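Local atomic coordinates of putative periplasmic protein (Bacteroides vulgatus ATCC 8482, PDB entry 3DUE), a protein that is of unknown function but belongs to a PepSY-like family of bacterial periplasmic proteins and possibly acts as an inhibitor. Residues A[87-92]-A[112-117]. Numbering follows the deposited sequence.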
loop_
_atom_site.group_PDB
_atom_site.type_symbol
_atom_site.label_atom_id
_atom_site.label_comp_id
_atom_site.label_asym_id
_atom_site.label_seq_id
_atom_site.Cartn_x
_atom_site.Cartn_y
_atom_site.Cartn_z
ATOM N N THR A 87 -17.487 -11.089 1.396
ATOM C CA THR A 87 -18.741 -11.603 0.827
ATOM C C THR A 87 -18.548 -12.238 -0.559
ATOM O O THR A 87 -18.948 -13.381 -0.809
ATOM C CB THR A 87 -19.754 -10.466 0.672
ATOM O OG1 THR A 87 -19.949 -9.819 1.933
ATOM C CG2 THR A 87 -21.082 -10.956 0.128
ATOM N N ASN A 88 -17.900 -11.489 -1.449
ATOM C CA ASN A 88 -17.751 -11.866 -2.843
ATOM C C ASN A 88 -16.600 -12.803 -3.205
ATOM O O ASN A 88 -16.711 -13.524 -4.203
ATOM C CB ASN A 88 -17.715 -10.585 -3.698
ATOM C CG ASN A 88 -19.029 -9.827 -3.631
ATOM O OD1 ASN A 88 -20.022 -10.259 -4.218
ATOM N ND2 ASN A 88 -19.054 -8.705 -2.907
ATOM N N TYR A 89 -15.533 -12.814 -2.404
ATOM C CA TYR A 89 -14.346 -13.675 -2.634
ATOM C C TYR A 89 -13.853 -14.230 -1.275
ATOM O O TYR A 89 -12.739 -13.935 -0.831
ATOM C CB TYR A 89 -13.247 -12.849 -3.321
ATOM C CG TYR A 89 -13.739 -12.096 -4.542
ATOM C CD1 TYR A 89 -13.916 -12.742 -5.749
ATOM C CD2 TYR A 89 -14.053 -10.741 -4.471
ATOM C CE1 TYR A 89 -14.390 -12.061 -6.857
ATOM C CE2 TYR A 89 -14.505 -10.053 -5.565
ATOM C CZ TYR A 89 -14.677 -10.717 -6.754
ATOM O OH TYR A 89 -15.138 -10.039 -7.859
ATOM N N PRO A 90 -14.673 -15.077 -0.626
ATOM C CA PRO A 90 -14.432 -15.521 0.762
ATOM C C PRO A 90 -13.107 -16.205 1.095
ATOM O O PRO A 90 -12.659 -16.140 2.249
ATOM C CB PRO A 90 -15.571 -16.516 1.020
ATOM C CG PRO A 90 -16.573 -16.295 -0.049
ATOM C CD PRO A 90 -15.870 -15.718 -1.213
ATOM N N ASP A 91 -12.518 -16.886 0.118
ATOM C CA ASP A 91 -11.272 -17.606 0.338
ATOM C C ASP A 91 -10.003 -16.916 -0.189
ATOM O O ASP A 91 -8.893 -17.378 0.077
ATOM C CB ASP A 91 -11.418 -19.008 -0.238
ATOM C CG ASP A 91 -12.463 -19.826 0.506
ATOM O OD1 ASP A 91 -12.452 -19.767 1.762
ATOM O OD2 ASP A 91 -13.263 -20.524 -0.158
ATOM N N ALA A 92 -10.161 -15.797 -0.893
ATOM C CA ALA A 92 -9.029 -15.067 -1.429
ATOM C C ALA A 92 -8.396 -14.239 -0.327
ATOM O O ALA A 92 -9.033 -13.925 0.694
ATOM C CB ALA A 92 -9.468 -14.154 -2.565
ATOM N N TRP A 112 -8.371 -11.530 -9.214
ATOM C CA TRP A 112 -9.332 -10.446 -9.363
ATOM C C TRP A 112 -8.804 -9.107 -8.852
ATOM O O TRP A 112 -8.181 -9.031 -7.775
ATOM C CB TRP A 112 -10.666 -10.816 -8.692
ATOM C CG TRP A 112 -11.395 -11.787 -9.517
ATOM C CD1 TRP A 112 -11.349 -13.147 -9.425
ATOM C CD2 TRP A 112 -12.221 -11.491 -10.649
ATOM N NE1 TRP A 112 -12.132 -13.715 -10.405
ATOM C CE2 TRP A 112 -12.673 -12.715 -11.169
ATOM C CE3 TRP A 112 -12.635 -10.305 -11.257
ATOM C CZ2 TRP A 112 -13.515 -12.791 -12.287
ATOM C CZ3 TRP A 112 -13.472 -10.375 -12.353
ATOM C CH2 TRP A 112 -13.910 -11.612 -12.856
ATOM N N GLU A 113 -9.073 -8.059 -9.641
ATOM C CA GLU A 113 -8.728 -6.686 -9.322
ATOM C C GLU A 113 -10.007 -5.843 -9.231
ATOM O O GLU A 113 -10.846 -5.902 -10.094
ATOM C CB GLU A 113 -7.839 -6.101 -10.406
ATOM C CG GLU A 113 -6.572 -6.881 -10.593
ATOM C CD GLU A 113 -5.646 -6.254 -11.632
ATOM O OE1 GLU A 113 -5.409 -5.028 -11.551
ATOM O OE2 GLU A 113 -5.143 -6.982 -12.499
ATOM N N ILE A 114 -10.136 -5.063 -8.173
ATOM C CA ILE A 114 -11.325 -4.296 -7.940
ATOM C C ILE A 114 -10.957 -2.835 -7.594
ATOM O O ILE A 114 -10.073 -2.572 -6.743
ATOM C CB ILE A 114 -12.135 -4.892 -6.746
ATOM C CG1 ILE A 114 -12.361 -6.412 -6.918
ATOM C CG2 ILE A 114 -13.466 -4.122 -6.570
ATOM C CD1 ILE A 114 -12.506 -7.151 -5.615
ATOM N N LYS A 115 -11.649 -1.909 -8.266
ATOM C CA LYS A 115 -11.506 -0.490 -8.063
ATOM C C LYS A 115 -12.727 0.052 -7.322
ATOM O O LYS A 115 -13.869 -0.141 -7.754
ATOM C CB LYS A 115 -11.409 0.229 -9.405
ATOM C CG LYS A 115 -11.090 1.716 -9.287
ATOM C CD LYS A 115 -11.195 2.388 -10.679
ATOM C CE LYS A 115 -10.660 3.827 -10.678
ATOM N NZ LYS A 115 -10.959 4.534 -11.996
ATOM N N PHE A 116 -12.478 0.770 -6.240
ATOM C CA PHE A 116 -13.529 1.395 -5.453
ATOM C C PHE A 116 -13.248 2.893 -5.440
ATOM O O PHE A 116 -12.073 3.277 -5.365
ATOM C CB PHE A 116 -13.425 0.983 -3.987
ATOM C CG PHE A 116 -13.562 -0.489 -3.703
ATOM C CD1 PHE A 116 -12.436 -1.346 -3.710
ATOM C CD2 PHE A 116 -14.775 -1.007 -3.313
ATOM C CE1 PHE A 116 -12.574 -2.697 -3.385
ATOM C CE2 PHE A 116 -14.911 -2.377 -2.987
ATOM C CZ PHE A 116 -13.811 -3.208 -3.027
ATOM N N ASP A 117 -14.289 3.730 -5.453
ATOM C CA ASP A 117 -14.085 5.183 -5.262
ATOM C C ASP A 117 -14.003 5.413 -3.751
ATOM O O ASP A 117 -14.075 4.466 -2.981
ATOM C CB ASP A 117 -15.159 6.045 -5.946
ATOM C CG ASP A 117 -16.550 5.841 -5.385
ATOM O OD1 ASP A 117 -16.668 5.282 -4.270
ATOM O OD2 ASP A 117 -17.532 6.272 -6.047
#
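Tyr89 and Trp112 meet where the chain leaves helix 79-88 and where it enters strand 113-117, their CA atoms 9.0 Å apart, so side chains alone span the gap between the backbones. Tyr89 is the first residue to abandon helical torsions, and it opens a type I beta turn closed by the backbone hydrogen bond from Ala92 N to Tyr89 O, 3.2 Å long. A chi1 of -50° keeps its ring on the side of the backbone N, opposite the carbonyl, and from there it extends to the strand. One ortho-to-hydroxyl carbon serves each neighbour. CE1 rests over one face of the Trp112 indole, 4.0 Å from CG of that ring, while the hydroxyl passes above the same indole plane, offset toward its rim. The phenol and the five-membered ring are inclined by 26° with centroids 5.2 Å apart; they are slid so far that they barely overlap, a grazing contact more than a full stack. At the other ortho carbon, from the same side of the phenol plane, CE2 of Tyr89 meets CD1 of Ile114 obliquely at 3.5 Å, the tight point of an apolar interface without hydrogen bonds. Trp112 and Ile114 are alternate residues, both with CB directed toward the turn, whereas Glu113 between them points away. Ile125 of strand 122-126 touches both aromatic side chains, and Leu108 adds to the cover of Tyr89. Here an aromatic residue just past the C-terminal end of a helix packs against one face of an antiparallel sheet, the helix-on-sheet layering of this PepSY-like alpha+beta fold.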